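Cytochrome c, 1 heme-binding site (Geobacter sulfurreducens, PDB 4RLR) is a monoheme cytochrome of low reduction potential that probably carries electrons and is needed for accepting them from an electrode. Local coordinates at residues A[49-52]-A[53-57]. Numbering follows the deposited sequence.
Sequences DTYS and HLIFY. With HEM (protoporphyrin IX containing Fe), chain B.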
loop_
_atom_site.group_PDB
_atom_site.type_symbol
_atom_site.label_atom_id
_atom_site.label_comp_id
_atom_site.label_asym_id
_atom_site.label_seq_id
_atom_site.Cartn_x
_atom_site.Cartn_y
_atom_site.Cartn_z
ATOM N N ASP A 49 -2.212 -8.432 4.023
ATOM C CA ASP A 49 -3.386 -9.106 3.436
ATOM C C ASP A 49 -4.651 -9.087 4.304
ATOM O O ASP A 49 -5.570 -9.866 4.091
ATOM C CB ASP A 49 -3.043 -10.545 3.021
ATOM C CG ASP A 49 -2.725 -11.442 4.196
ATOM O OD1 ASP A 49 -2.743 -10.984 5.349
ATOM O OD2 ASP A 49 -2.483 -12.625 3.976
ATOM N N THR A 50 -4.675 -8.210 5.293
ATOM C CA THR A 50 -5.877 -7.907 6.042
ATOM C C THR A 50 -6.027 -6.396 6.060
ATOM O O THR A 50 -5.064 -5.677 5.781
ATOM C CB THR A 50 -5.835 -8.422 7.523
ATOM O OG1 THR A 50 -5.084 -7.513 8.351
ATOM C CG2 THR A 50 -5.267 -9.881 7.615
ATOM N N TYR A 51 -7.230 -5.911 6.346
ATOM C CA TYR A 51 -7.471 -4.468 6.399
ATOM C C TYR A 51 -6.582 -3.778 7.448
ATOM O O TYR A 51 -5.912 -2.802 7.140
ATOM C CB TYR A 51 -8.942 -4.228 6.691
ATOM C CG TYR A 51 -9.327 -2.806 6.986
ATOM C CD1 TYR A 51 -9.526 -1.895 5.957
ATOM C CD2 TYR A 51 -9.519 -2.370 8.289
ATOM C CE1 TYR A 51 -9.897 -0.596 6.222
ATOM C CE2 TYR A 51 -9.900 -1.036 8.558
ATOM C CZ TYR A 51 -10.093 -0.174 7.504
ATOM O OH TYR A 51 -10.462 1.145 7.737
ATOM N N SER A 52 -6.527 -4.294 8.681
ATOM C CA SER A 52 -5.647 -3.658 9.702
ATOM C C SER A 52 -4.176 -3.719 9.298
ATOM O O SER A 52 -3.410 -2.809 9.572
ATOM C CB SER A 52 -5.830 -4.272 11.088
ATOM O OG SER A 52 -7.130 -4.018 11.552
ATOM N N HIS A 53 -3.778 -4.777 8.602
ATOM C CA HIS A 53 -2.384 -4.877 8.207
ATOM C C HIS A 53 -2.045 -3.893 7.110
ATOM O O HIS A 53 -0.933 -3.357 7.114
ATOM C CB HIS A 53 -1.991 -6.310 7.836
ATOM C CG HIS A 53 -1.739 -7.185 9.023
ATOM N ND1 HIS A 53 -2.730 -7.947 9.623
ATOM C CD2 HIS A 53 -0.619 -7.379 9.763
ATOM C CE1 HIS A 53 -2.220 -8.594 10.653
ATOM N NE2 HIS A 53 -0.939 -8.276 10.752
ATOM N N LEU A 54 -3.017 -3.568 6.249
ATOM C CA LEU A 54 -2.774 -2.635 5.142
ATOM C C LEU A 54 -2.805 -1.157 5.551
ATOM O O LEU A 54 -1.919 -0.389 5.141
ATOM C CB LEU A 54 -3.760 -2.884 3.993
ATOM C CG LEU A 54 -3.520 -2.100 2.686
ATOM C CD1 LEU A 54 -2.182 -2.392 1.984
ATOM C CD2 LEU A 54 -4.677 -2.406 1.778
ATOM N N ILE A 55 -3.795 -0.768 6.355
ATOM C CA ILE A 55 -3.897 0.631 6.805
ATOM C C ILE A 55 -2.717 1.118 7.679
ATOM O O ILE A 55 -2.513 2.337 7.827
ATOM C CB ILE A 55 -5.240 0.912 7.473
ATOM C CG1 ILE A 55 -5.324 0.274 8.863
ATOM C CG2 ILE A 55 -6.393 0.451 6.550
ATOM C CD1 ILE A 55 -6.440 0.825 9.701
ATOM N N PHE A 56 -1.933 0.166 8.210
ATOM C CA PHE A 56 -0.650 0.432 8.876
ATOM C C PHE A 56 0.235 1.367 8.026
ATOM O O PHE A 56 0.993 2.220 8.557
ATOM C CB PHE A 56 0.054 -0.916 9.147
ATOM C CG PHE A 56 1.359 -0.830 9.919
ATOM C CD1 PHE A 56 2.566 -0.550 9.260
ATOM C CD2 PHE A 56 1.398 -1.087 11.277
ATOM C CE1 PHE A 56 3.750 -0.497 9.946
ATOM C CE2 PHE A 56 2.598 -1.031 11.971
ATOM C CZ PHE A 56 3.767 -0.735 11.299
ATOM N N TYR A 57 0.099 1.212 6.712
ATOM C CA TYR A 57 0.933 1.877 5.718
ATOM C C TYR A 57 0.266 3.107 5.104
ATOM O O TYR A 57 0.728 3.639 4.106
ATOM C CB TYR A 57 1.281 0.858 4.633
ATOM C CG TYR A 57 2.041 -0.291 5.243
ATOM C CD1 TYR A 57 3.416 -0.198 5.444
ATOM C CD2 TYR A 57 1.378 -1.462 5.672
ATOM C CE1 TYR A 57 4.126 -1.241 6.026
ATOM C CE2 TYR A 57 2.080 -2.506 6.254
ATOM C CZ TYR A 57 3.444 -2.384 6.444
ATOM O OH TYR A 57 4.142 -3.393 7.025
HETATM C CHA HEM B . 7.420 -3.478 0.098
HETATM C CHB HEM B . 2.880 -2.511 -1.243
HETATM C CHC HEM B . 3.301 -6.059 -4.478
HETATM C CHD HEM B . 7.556 -7.406 -2.752
HETATM C C1A HEM B . 6.190 -2.873 -0.064
HETATM C C2A HEM B . 5.796 -1.661 0.600
HETATM C C3A HEM B . 4.543 -1.383 0.238
HETATM C C4A HEM B . 4.109 -2.411 -0.669
HETATM C CMA HEM B . 3.675 -0.206 0.700
HETATM C CAA HEM B . 6.707 -0.863 1.546
HETATM C CBA HEM B . 6.592 -1.280 3.011
HETATM C CGA HEM B . 7.423 -0.299 3.823
HETATM O O1A HEM B . 6.966 0.820 4.135
HETATM O O2A HEM B . 8.567 -0.639 4.153
HETATM C C1B HEM B . 2.602 -3.413 -2.241
HETATM C C2B HEM B . 1.389 -3.441 -2.992
HETATM C C3B HEM B . 1.497 -4.412 -3.897
HETATM C C4B HEM B . 2.797 -5.014 -3.735
HETATM C CMB HEM B . 0.237 -2.490 -2.677
HETATM C CAB HEM B . 0.484 -4.838 -4.964
HETATM C CBB HEM B . -0.054 -3.853 -5.729
HETATM C C1C HEM B . 4.462 -6.743 -4.255
HETATM C C2C HEM B . 4.861 -7.909 -5.004
HETATM C C3C HEM B . 6.046 -8.313 -4.518
HETATM C C4C HEM B . 6.419 -7.367 -3.486
HETATM C CMC HEM B . 3.982 -8.560 -6.097
HETATM C CAC HEM B . 6.960 -9.494 -4.957
HETATM C CBC HEM B . 7.030 -9.885 -6.248
HETATM C C1D HEM B . 7.886 -6.492 -1.792
HETATM C C2D HEM B . 9.076 -6.589 -0.992
HETATM C C3D HEM B . 9.042 -5.363 -0.089
HETATM C C4D HEM B . 7.832 -4.657 -0.454
HETATM C CMD HEM B . 10.125 -7.727 -1.052
HETATM C CAD HEM B . 10.068 -4.960 0.975
HETATM C CBD HEM B . 11.313 -4.369 0.325
HETATM C CGD HEM B . 10.951 -3.007 -0.208
HETATM O O1D HEM B . 10.648 -2.064 0.559
HETATM O O2D HEM B . 10.964 -2.863 -1.438
HETATM N NA HEM B . 5.150 -3.298 -0.857
HETATM N NB HEM B . 3.452 -4.369 -2.727
HETATM N NC HEM B . 5.454 -6.420 -3.352
HETATM N ND HEM B . 7.177 -5.348 -1.458
HETATM FE FE HEM B . 5.216 -4.872 -2.098
#
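T50 sits at the N-cap of the short helix 51-55, and its hydroxyl grips H53 twice: OG1 takes the backbone N-H of H53 at 3.0 Å and is hydrogen-bonded to ND1 of the same residue's ring, 2.7 Å away. The H53 side chain runs outward past this hydroxyl. CB and CG both pass 3.4 Å from T50 OG1; chi1 of -79° turns the ring back toward the helix start, with CG beside its own backbone N, and ND1 then meets the hydroxyl at the ring edge, in plane. CE1 stands 3.8 Å from T50 OG1, and NE2, at the far end, is hydrogen-bonded to E28 OE2. With both ring nitrogens engaged, the imidazole is pinned against rotation. A valine in place of T50 would probably cost the helix its side-chain cap and leave H53 ND1 without this partner.

One residue further on, I55 N donates almost straight to Y51 O, at 176°, while T50 O receives L54 N. The Y51 ring takes I55 CG2 over one face, off toward the rim, a CH-pi contact 3.9 Å from the centroid; its OH reaches V127 O, tying the helix to the C-terminal tail. Further along the chain, Y57 belongs to the heme pocket, its CE1 3.9 Å from HEM CBA on a propionate arm. Adjacent residues at the helix start thus do different work, T50 making the polar cap and Y51 packing against I55. The E28 carboxylate would probably favour a proton on H53 NE2 and, if ND1 is protonated as well, stabilise the ring's positive charge.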